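Local coordinates for protein glucose-1-phosphate thymidylyltransferase (Bacillus anthracis, PDB 4ECM) that catalyses, as a glucose-1-phosphate thymidylyltransferase, the transfer of a thymidylyl group to glucose 1-phosphate, giving dTDP-glucose and pyrophosphate for dTDP-L-rhamnose biosynthesis, at residues 152-158 against 231-237; 56-62 against 85-89; 70-76 against 96-102. All coordinates share one frame; numbering follows the deposited sequence.

Contact 1: 152-158 against 231-237; sequences GAKVLLQ and VLTYNEM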
loop_
_atom_site.group_PDB
_atom_site.type_symbol
_atom_site.label_atom_id
_atom_site.label_comp_id
_atom_site.label_asym_id
_atom_site.label_seq_id
_atom_site.Cartn_x
_atom_site.Cartn_y
_atom_site.Cartn_z
ATOM N N GLY A 152 26.330 -8.641 31.225
ATOM C CA GLY A 152 26.780 -7.451 30.531
ATOM C C GLY A 152 26.417 -7.307 29.076
ATOM O O GLY A 152 25.288 -7.582 28.668
ATOM N N ALA A 153 27.402 -6.862 28.298
ATOM C CA ALA A 153 27.225 -6.586 26.895
ATOM C C ALA A 153 28.509 -6.842 26.145
ATOM O O ALA A 153 29.583 -7.044 26.751
ATOM C CB ALA A 153 26.792 -5.121 26.699
ATOM N N LYS A 154 28.382 -6.817 24.827
ATOM C CA LYS A 154 29.491 -6.996 23.914
ATOM C C LYS A 154 29.246 -6.160 22.660
ATOM O O LYS A 154 28.127 -6.103 22.143
ATOM C CB LYS A 154 29.649 -8.480 23.538
ATOM C CG LYS A 154 30.746 -8.766 22.497
ATOM C CD LYS A 154 30.870 -10.258 22.152
ATOM C CE LYS A 154 31.428 -11.125 23.313
ATOM N NZ LYS A 154 32.825 -10.817 23.743
ATOM N N VAL A 155 30.299 -5.503 22.199
ATOM C CA VAL A 155 30.268 -4.687 20.990
ATOM C C VAL A 155 31.311 -5.256 20.042
ATOM O O VAL A 155 32.292 -5.896 20.489
ATOM C CB VAL A 155 30.531 -3.185 21.279
ATOM C CG1 VAL A 155 29.385 -2.605 22.102
ATOM C CG2 VAL A 155 31.880 -2.975 21.988
ATOM N N LEU A 156 31.076 -5.064 18.745
ATOM C CA LEU A 156 31.951 -5.571 17.691
ATOM C C LEU A 156 32.553 -4.378 16.970
ATOM O O LEU A 156 31.827 -3.481 16.534
ATOM C CB LEU A 156 31.167 -6.446 16.719
ATOM C CG LEU A 156 30.388 -7.604 17.356
ATOM C CD1 LEU A 156 29.721 -8.487 16.271
ATOM C CD2 LEU A 156 31.281 -8.447 18.272
ATOM N N LEU A 157 33.879 -4.382 16.834
ATOM C CA LEU A 157 34.618 -3.249 16.276
ATOM C C LEU A 157 35.177 -3.479 14.878
ATOM O O LEU A 157 35.513 -4.606 14.495
ATOM C CB LEU A 157 35.796 -2.883 17.188
ATOM C CG LEU A 157 35.514 -2.678 18.685
ATOM C CD1 LEU A 157 36.811 -2.276 19.414
ATOM C CD2 LEU A 157 34.412 -1.651 18.892
ATOM N N GLN A 158 35.261 -2.382 14.130
ATOM C CA GLN A 158 35.851 -2.368 12.805
ATOM C C GLN A 158 36.748 -1.171 12.661
ATOM O O GLN A 158 36.336 -0.050 12.930
ATOM C CB GLN A 158 34.795 -2.275 11.718
ATOM C CG GLN A 158 34.338 -3.598 11.210
ATOM C CD GLN A 158 35.353 -4.260 10.268
ATOM O OE1 GLN A 158 35.367 -5.465 10.125
ATOM N NE2 GLN A 158 36.165 -3.467 9.621
ATOM N N VAL A 231 31.356 -4.518 32.772
ATOM C CA VAL A 231 30.836 -5.765 32.187
ATOM C C VAL A 231 30.657 -5.710 30.641
ATOM O O VAL A 231 29.947 -6.540 30.054
ATOM C CB VAL A 231 29.538 -6.195 32.901
ATOM C CG1 VAL A 231 29.850 -6.494 34.418
ATOM C CG2 VAL A 231 28.455 -5.119 32.757
ATOM N N LEU A 232 31.317 -4.748 30.003
ATOM C CA LEU A 232 31.314 -4.627 28.546
ATOM C C LEU A 232 32.570 -5.310 27.964
ATOM O O LEU A 232 33.669 -5.024 28.415
ATOM C CB LEU A 232 31.339 -3.161 28.115
ATOM C CG LEU A 232 31.370 -2.969 26.582
ATOM C CD1 LEU A 232 30.078 -3.478 25.974
ATOM C CD2 LEU A 232 31.601 -1.502 26.192
ATOM N N THR A 233 32.393 -6.206 26.985
ATOM C CA THR A 233 33.515 -6.839 26.298
ATOM C C THR A 233 33.462 -6.428 24.841
ATOM O O THR A 233 32.462 -5.873 24.383
ATOM C CB THR A 233 33.501 -8.397 26.384
ATOM O OG1 THR A 233 32.329 -8.919 25.733
ATOM C CG2 THR A 233 33.571 -8.888 27.873
ATOM N N TYR A 234 34.543 -6.674 24.108
ATOM C CA TYR A 234 34.546 -6.383 22.692
ATOM C C TYR A 234 35.354 -7.386 21.904
ATOM O O TYR A 234 36.194 -8.110 22.444
ATOM C CB TYR A 234 35.105 -4.994 22.409
ATOM C CG TYR A 234 36.595 -4.896 22.560
ATOM C CD1 TYR A 234 37.437 -5.051 21.460
ATOM C CD2 TYR A 234 37.172 -4.657 23.805
ATOM C CE1 TYR A 234 38.825 -4.966 21.598
ATOM C CE2 TYR A 234 38.542 -4.564 23.951
ATOM C CZ TYR A 234 39.367 -4.722 22.844
ATOM O OH TYR A 234 40.727 -4.636 22.997
ATOM N N ASN A 235 35.071 -7.412 20.611
ATOM C CA ASN A 235 35.806 -8.218 19.666
ATOM C C ASN A 235 36.002 -7.412 18.396
ATOM O O ASN A 235 35.121 -6.658 17.989
ATOM C CB ASN A 235 35.069 -9.500 19.296
ATOM C CG ASN A 235 34.802 -10.388 20.473
ATOM O OD1 ASN A 235 33.927 -10.102 21.292
ATOM N ND2 ASN A 235 35.501 -11.518 20.530
ATOM N N GLU A 236 37.164 -7.569 17.781
ATOM C CA GLU A 236 37.434 -6.940 16.518
ATOM C C GLU A 236 36.967 -7.904 15.455
ATOM O O GLU A 236 37.292 -9.080 15.503
ATOM C CB GLU A 236 38.923 -6.678 16.351
ATOM C CG GLU A 236 39.499 -5.753 17.402
ATOM C CD GLU A 236 40.967 -5.410 17.139
ATOM O OE1 GLU A 236 41.321 -5.095 15.972
ATOM O OE2 GLU A 236 41.746 -5.431 18.118
ATOM N N MET A 237 36.200 -7.405 14.503
ATOM C CA MET A 237 35.689 -8.223 13.416
ATOM C C MET A 237 36.778 -8.533 12.429
ATOM O O MET A 237 37.758 -7.804 12.347
ATOM C CB MET A 237 34.573 -7.495 12.666
ATOM C CG MET A 237 33.247 -7.429 13.419
ATOM S SD MET A 237 31.976 -6.683 12.387
ATOM C CE MET A 237 30.526 -7.086 13.329
#
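Strands 153-158 and 232-236 run parallel, A153 beside L232 through L157 beside E236, and six backbone hydrogen bonds join their segments, from A153 N to V231 O at one end to M237 N on L157 O (2.9 Å) at the other. K154 dominates one face of the pair. Its CG sits trans to the backbone N (chi1 176°) and the chain then folds at chi3 and chi4, which swings NZ back across the neighbouring strand. There NZ gives one bond to T233 OG1 (2.8 Å) and another to N235 OD1 (2.8 Å), the latter in the amide plane on a lone pair. E145 joins the cluster: its OE1 forms a salt bridge with K154 NZ and accepts from N235 ND2, so the amide is gripped at both ends; Q149 OE1 bonds with T233 OG1. Further along this face M237 crosses L156 at about a right angle, its CE pressed tightly on L156 CD1 (3.4 Å). On the other face the contacts are mainly apolar. L232 CD1 lies on A153 CB (3.7 Å), V155 CG2 meets Y234 CB (3.8 Å), and L157 CD1 approaches the Y234 ring obliquely at CD1 (3.5 Å). Helix 140-147 backs the lysine face, while helix 219-228 covers A153, V155 and L232. This is a parallel pair within the mixed, helix-covered sheet of the nucleotidyl transferase fold, where 153-159 also pairs antiparallel with 190-198.

Contact 2: 56-62 against 85-89; sequences PMIYHAV and VVSFL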
loop_
_atom_site.group_PDB
_atom_site.type_symbol
_atom_site.label_atom_id
_atom_site.label_comp_id
_atom_site.label_asym_id
_atom_site.label_seq_id
_atom_site.Cartn_x
_atom_site.Cartn_y
_atom_site.Cartn_z
ATOM N N PRO A 56 16.805 -7.685 -0.728
ATOM C CA PRO A 56 16.514 -6.450 -0.017
ATOM C C PRO A 56 17.456 -6.366 1.169
ATOM O O PRO A 56 17.765 -7.387 1.767
ATOM C CB PRO A 56 15.091 -6.643 0.482
ATOM C CG PRO A 56 14.544 -7.735 -0.273
ATOM C CD PRO A 56 15.648 -8.578 -0.790
ATOM N N MET A 57 17.895 -5.166 1.503
ATOM C CA MET A 57 18.856 -4.948 2.574
ATOM C C MET A 57 18.548 -5.726 3.858
ATOM O O MET A 57 19.441 -6.313 4.447
ATOM C CB MET A 57 18.922 -3.450 2.882
ATOM C CG MET A 57 19.923 -3.028 3.956
ATOM S SD MET A 57 19.851 -1.245 4.317
ATOM C CE MET A 57 20.065 -0.482 2.678
ATOM N N ILE A 58 17.285 -5.746 4.267
ATOM C CA ILE A 58 16.909 -6.371 5.541
ATOM C C ILE A 58 17.103 -7.886 5.582
ATOM O O ILE A 58 17.261 -8.456 6.668
ATOM C CB ILE A 58 15.473 -5.950 5.972
ATOM C CG1 ILE A 58 15.254 -6.204 7.470
ATOM C CG2 ILE A 58 14.412 -6.597 5.102
ATOM C CD1 ILE A 58 13.982 -5.589 7.978
ATOM N N TYR A 59 17.109 -8.542 4.417
ATOM C CA TYR A 59 17.313 -9.993 4.376
ATOM C C TYR A 59 18.658 -10.380 4.967
ATOM O O TYR A 59 18.790 -11.452 5.533
ATOM C CB TYR A 59 17.250 -10.549 2.951
ATOM C CG TYR A 59 15.876 -10.899 2.418
ATOM C CD1 TYR A 59 14.737 -10.227 2.838
ATOM C CD2 TYR A 59 15.733 -11.857 1.408
ATOM C CE1 TYR A 59 13.484 -10.536 2.311
ATOM C CE2 TYR A 59 14.486 -12.165 0.875
ATOM C CZ TYR A 59 13.369 -11.496 1.331
ATOM O OH TYR A 59 12.139 -11.803 0.819
ATOM N N HIS A 60 19.653 -9.519 4.814
ATOM C CA HIS A 60 20.995 -9.814 5.315
ATOM C C HIS A 60 20.988 -9.988 6.835
ATOM O O HIS A 60 21.574 -10.932 7.341
ATOM C CB HIS A 60 22.008 -8.744 4.883
ATOM C CG HIS A 60 22.216 -8.685 3.402
ATOM N ND1 HIS A 60 23.271 -9.309 2.774
ATOM C CD2 HIS A 60 21.469 -8.127 2.418
ATOM C CE1 HIS A 60 23.184 -9.110 1.468
ATOM N NE2 HIS A 60 22.091 -8.406 1.223
ATOM N N ALA A 61 20.285 -9.104 7.534
ATOM C CA ALA A 61 20.208 -9.154 8.987
ATOM C C ALA A 61 19.461 -10.405 9.447
ATOM O O ALA A 61 19.863 -11.077 10.418
ATOM C CB ALA A 61 19.550 -7.896 9.515
ATOM N N VAL A 62 18.390 -10.733 8.734
ATOM C CA VAL A 62 17.603 -11.926 9.036
ATOM C C VAL A 62 18.491 -13.186 8.898
ATOM O O VAL A 62 18.532 -14.022 9.791
ATOM C CB VAL A 62 16.363 -12.030 8.117
ATOM C CG1 VAL A 62 15.637 -13.365 8.315
ATOM C CG2 VAL A 62 15.398 -10.820 8.348
ATOM N N VAL A 85 7.439 -3.805 4.741
ATOM C CA VAL A 85 8.352 -4.667 5.461
ATOM C C VAL A 85 7.687 -6.013 5.701
ATOM O O VAL A 85 8.274 -7.071 5.439
ATOM C CB VAL A 85 8.812 -4.031 6.781
ATOM C CG1 VAL A 85 9.640 -5.023 7.592
ATOM C CG2 VAL A 85 9.601 -2.728 6.501
ATOM N N VAL A 86 6.446 -5.980 6.168
ATOM C CA VAL A 86 5.707 -7.212 6.413
ATOM C C VAL A 86 5.431 -7.971 5.109
ATOM O O VAL A 86 5.475 -9.199 5.095
ATOM C CB VAL A 86 4.425 -6.937 7.206
ATOM C CG1 VAL A 86 3.563 -8.185 7.285
ATOM C CG2 VAL A 86 4.794 -6.428 8.620
ATOM N N SER A 87 5.171 -7.257 4.005
ATOM C CA SER A 87 4.945 -7.946 2.743
ATOM C C SER A 87 6.162 -8.751 2.367
ATOM O O SER A 87 6.030 -9.810 1.771
ATOM C CB SER A 87 4.580 -6.995 1.609
ATOM O OG SER A 87 3.354 -6.340 1.884
ATOM N N PHE A 88 7.355 -8.247 2.670
ATOM C CA PHE A 88 8.579 -9.038 2.399
ATOM C C PHE A 88 8.799 -10.179 3.378
ATOM O O PHE A 88 9.119 -11.305 2.974
ATOM C CB PHE A 88 9.851 -8.193 2.491
ATOM C CG PHE A 88 10.302 -7.600 1.201
ATOM C CD1 PHE A 88 11.009 -8.380 0.286
ATOM C CD2 PHE A 88 10.098 -6.249 0.923
ATOM C CE1 PHE A 88 11.469 -7.828 -0.923
ATOM C CE2 PHE A 88 10.559 -5.684 -0.284
ATOM C CZ PHE A 88 11.241 -6.473 -1.207
ATOM N N LEU A 89 8.645 -9.884 4.667
ATOM C CA LEU A 89 9.054 -10.826 5.707
ATOM C C LEU A 89 8.020 -11.823 6.222
ATOM O O LEU A 89 8.369 -12.935 6.650
ATOM C CB LEU A 89 9.666 -10.036 6.860
ATOM C CG LEU A 89 10.982 -9.277 6.576
ATOM C CD1 LEU A 89 11.473 -8.634 7.869
ATOM C CD2 LEU A 89 12.084 -10.169 6.011
#
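L89 N donates to V85 O (2.9 Å), a turn of helix that brings L89 and V85 to the same I58 side chain. I58 carries CG1 trans to its backbone N (chi1 -161°) and stays extended, so that its end, CD1, reaches L89 CD1 at 3.9 Å and brushes V85 CG1 more loosely. The other branch of L89 does separate work: CD2 lies against Y59 CE1 (4.0 Å) and V62 CG2 (4.1 Å), with the L89 side chain running antiparallel to both. F88 packs at the P56 and Y59 end of segment 56-62. P56 lies against its ring, though their closeness is doubtful as modelled, while Y59 OH comes to the ring edge, in its plane, 3.6 Å from F88 CD1. The Y59 and F88 planes are almost perpendicular (88°), with centroids 6.0 Å apart. P56 CD in turn sits over the centre of the Y59 ring, and F95 meets that ring edge-to-face. The two helix segments cross at -55° with axes 11.3 Å apart, a wide spacing spanned by side chains such as I58, Y59, F88 and L89. F99 of the strand next door closes over V62 and L89, and F88 O is bound by K43 NZ of the second subunit. Between the segments themselves the chemistry is almost wholly apolar, the Y59 hydroxyl being the exception, and it makes no bond across them: fit among buried branched chains and rings holds the helices together, and the polar link noted here, at F88 O, ties this patch to the neighbouring subunit.

Contact 3: 70-76 against 96-102; sequences ITDIMII and GVSFTYR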
loop_
_atom_site.group_PDB
_atom_site.type_symbol
_atom_site.label_atom_id
_atom_site.label_comp_id
_atom_site.label_asym_id
_atom_site.label_seq_id
_atom_site.Cartn_x
_atom_site.Cartn_y
_atom_site.Cartn_z
ATOM N N ILE A 70 19.161 -18.102 15.881
ATOM C CA ILE A 70 18.363 -17.129 16.580
ATOM C C ILE A 70 17.159 -16.965 15.676
ATOM O O ILE A 70 17.245 -16.325 14.615
ATOM C CB ILE A 70 19.090 -15.816 16.791
ATOM C CG1 ILE A 70 20.330 -16.050 17.661
ATOM C CG2 ILE A 70 18.157 -14.818 17.468
ATOM C CD1 ILE A 70 21.143 -14.808 17.929
ATOM N N THR A 71 16.046 -17.572 16.094
ATOM C CA THR A 71 14.826 -17.614 15.290
ATOM C C THR A 71 13.653 -16.759 15.791
ATOM O O THR A 71 12.711 -16.546 15.038
ATOM C CB THR A 71 14.361 -19.061 15.136
ATOM O OG1 THR A 71 14.147 -19.638 16.433
ATOM C CG2 THR A 71 15.426 -19.881 14.385
ATOM N N ASP A 72 13.691 -16.322 17.053
ATOM C CA ASP A 72 12.666 -15.432 17.618
ATOM C C ASP A 72 13.197 -14.024 17.402
ATOM O O ASP A 72 14.087 -13.569 18.116
ATOM C CB ASP A 72 12.442 -15.695 19.115
ATOM C CG ASP A 72 11.841 -17.069 19.398
ATOM O OD1 ASP A 72 10.993 -17.543 18.619
ATOM O OD2 ASP A 72 12.211 -17.676 20.422
ATOM N N ILE A 73 12.636 -13.327 16.421
ATOM C CA ILE A 73 13.150 -12.023 16.021
ATOM C C ILE A 73 12.082 -10.943 16.004
ATOM O O ILE A 73 10.994 -11.134 15.443
ATOM C CB ILE A 73 13.723 -12.107 14.593
ATOM C CG1 ILE A 73 14.813 -13.187 14.516
ATOM C CG2 ILE A 73 14.263 -10.737 14.152
ATOM C CD1 ILE A 73 15.235 -13.579 13.120
ATOM N N MET A 74 12.403 -9.804 16.611
ATOM C CA MET A 74 11.511 -8.671 16.589
ATOM C C MET A 74 12.015 -7.649 15.570
ATOM O O MET A 74 13.211 -7.356 15.503
ATOM C CB MET A 74 11.375 -8.035 17.981
ATOM C CG MET A 74 10.589 -6.720 17.963
ATOM S SD MET A 74 9.812 -6.291 19.540
ATOM C CE MET A 74 8.523 -7.535 19.565
ATOM N N ILE A 75 11.090 -7.108 14.794
ATOM C CA ILE A 75 11.386 -6.125 13.758
ATOM C C ILE A 75 10.721 -4.810 14.144
ATOM O O ILE A 75 9.505 -4.769 14.376
ATOM C CB ILE A 75 10.802 -6.570 12.417
ATOM C CG1 ILE A 75 11.328 -7.967 12.005
ATOM C CG2 ILE A 75 11.041 -5.504 11.316
ATOM C CD1 ILE A 75 12.740 -8.041 11.651
ATOM N N ILE A 76 11.513 -3.742 14.207
ATOM C CA ILE A 76 11.010 -2.407 14.514
ATOM C C ILE A 76 11.097 -1.513 13.272
ATOM O O ILE A 76 12.136 -1.455 12.619
ATOM C CB ILE A 76 11.831 -1.744 15.611
ATOM C CG1 ILE A 76 11.825 -2.592 16.892
ATOM C CG2 ILE A 76 11.314 -0.308 15.888
ATOM C CD1 ILE A 76 10.451 -2.791 17.525
ATOM N N GLY A 96 12.344 -19.922 7.839
ATOM C CA GLY A 96 12.707 -20.718 9.003
ATOM C C GLY A 96 12.852 -19.906 10.297
ATOM O O GLY A 96 13.516 -20.345 11.238
ATOM N N VAL A 97 12.249 -18.714 10.360
ATOM C CA VAL A 97 12.294 -17.909 11.586
ATOM C C VAL A 97 10.883 -17.518 12.015
ATOM O O VAL A 97 9.901 -17.952 11.434
ATOM C CB VAL A 97 13.176 -16.662 11.457
ATOM C CG1 VAL A 97 14.622 -17.063 11.181
ATOM C CG2 VAL A 97 12.622 -15.716 10.372
ATOM N N SER A 98 10.793 -16.684 13.037
ATOM C CA SER A 98 9.523 -16.292 13.577
ATOM C C SER A 98 9.588 -14.795 13.909
ATOM O O SER A 98 10.426 -14.383 14.713
ATOM C CB SER A 98 9.283 -17.157 14.801
ATOM O OG SER A 98 8.010 -16.976 15.314
ATOM N N PHE A 99 8.730 -13.987 13.269
ATOM C CA PHE A 99 8.756 -12.537 13.441
ATOM C C PHE A 99 7.634 -11.972 14.293
ATOM O O PHE A 99 6.511 -12.463 14.281
ATOM C CB PHE A 99 8.694 -11.807 12.078
ATOM C CG PHE A 99 9.900 -12.036 11.193
ATOM C CD1 PHE A 99 11.172 -11.716 11.637
ATOM C CD2 PHE A 99 9.750 -12.508 9.898
ATOM C CE1 PHE A 99 12.276 -11.916 10.832
ATOM C CE2 PHE A 99 10.851 -12.709 9.076
ATOM C CZ PHE A 99 12.114 -12.408 9.537
ATOM N N THR A 100 7.956 -10.901 15.000
ATOM C CA THR A 100 6.994 -10.138 15.793
ATOM C C THR A 100 7.315 -8.681 15.444
ATOM O O THR A 100 8.495 -8.316 15.359
ATOM C CB THR A 100 7.147 -10.431 17.297
ATOM O OG1 THR A 100 6.902 -11.827 17.531
ATOM C CG2 THR A 100 6.158 -9.599 18.150
ATOM N N TYR A 101 6.290 -7.852 15.231
ATOM C CA TYR A 101 6.498 -6.476 14.808
ATOM C C TYR A 101 5.970 -5.404 15.753
ATOM O O TYR A 101 4.888 -5.541 16.336
ATOM C CB TYR A 101 5.797 -6.248 13.449
ATOM C CG TYR A 101 6.241 -7.172 12.322
ATOM C CD1 TYR A 101 7.252 -6.800 11.440
ATOM C CD2 TYR A 101 5.608 -8.392 12.109
ATOM C CE1 TYR A 101 7.657 -7.661 10.371
ATOM C CE2 TYR A 101 6.001 -9.253 11.054
ATOM C CZ TYR A 101 7.023 -8.873 10.193
ATOM O OH TYR A 101 7.389 -9.707 9.172
ATOM N N ARG A 102 6.717 -4.311 15.855
ATOM C CA ARG A 102 6.281 -3.141 16.620
ATOM C C ARG A 102 6.639 -1.849 15.890
ATOM O O ARG A 102 7.646 -1.778 15.212
ATOM C CB ARG A 102 6.867 -3.119 18.013
ATOM C CG ARG A 102 6.506 -4.336 18.834
ATOM C CD ARG A 102 6.576 -3.978 20.296
ATOM N NE ARG A 102 5.398 -3.218 20.706
ATOM C CZ ARG A 102 5.361 -2.372 21.727
ATOM N NH1 ARG A 102 6.466 -2.086 22.419
ATOM N NH2 ARG A 102 4.218 -1.759 22.021
HETATM O O HOH W 1 9.047 -15.782 18.060
#
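I73 and F99 project alongside each other, as do I75 and Y101 two residues further on, so these four chains pack on one largely apolar face of the parallel pair 72-76 and 98-102. F99 CD1 touches I73 CB (3.9 Å), and the ring turns its edge toward I73 O, which lies near the ring plane. I75 works between the two aromatics: CG1 reaches F99 CD1 (3.8 Å) on an oblique path, while CB rests against Y101 CD1 (3.7 Å). V97 CG2 sits over one face of the F99 ring, toward its rim, and V97 CG1 meets I73 CD1. Five backbone hydrogen bonds hold the register, among them I75 N to T100 O (2.9 Å). The strands are the two arms of a beta-alpha-beta crossover, with helix 82-89 between them in the chain; that helix packs on F99 and Y101, and Y101 OH bonds to G90 O just past its end. On the reverse face M74 points CG trans to its backbone N (chi1 172°), then bends at chi3 to lay CE across T100 CG2 in a tight 3.4 Å contact and close to R102 CG. I76 and R102 run alongside each other, I76 CD1 on R102 CB (3.6 Å). The guanidinium of R102 leads away from the pair: NH1 bonds to L116 O and NE to F99 O of the third subunit. The side chain of I76 also lies about 5 Å from the bound dTDP-glucose. Near the start of the strands a water donates to D72 OD1 (2.7 Å) and also bonds to S98 OG, bridging two side chains that do not bond directly.

How the contacts relate
From the N terminus, 56-62 opens contact 2 and 70-76 opens contact 3 before 85-89 closes contact 2; 96-102 then closes contact 3, so the two loops cross. They also touch in space: helices 57-67 and 82-89 both pack on strand 98-103, the second of them through V86 on Y101, for example. Contact 1 follows in series, opening at 152-158 and closing across 72 residues at 231-237. Its centre lies about 23 Å from that of contact 3 and about 26 Å from that of contact 2. Contacts 1 and 3 nevertheless reach the same mixed sheet, while contact 2 and contact 1 lie on opposite sides of the chain's centre.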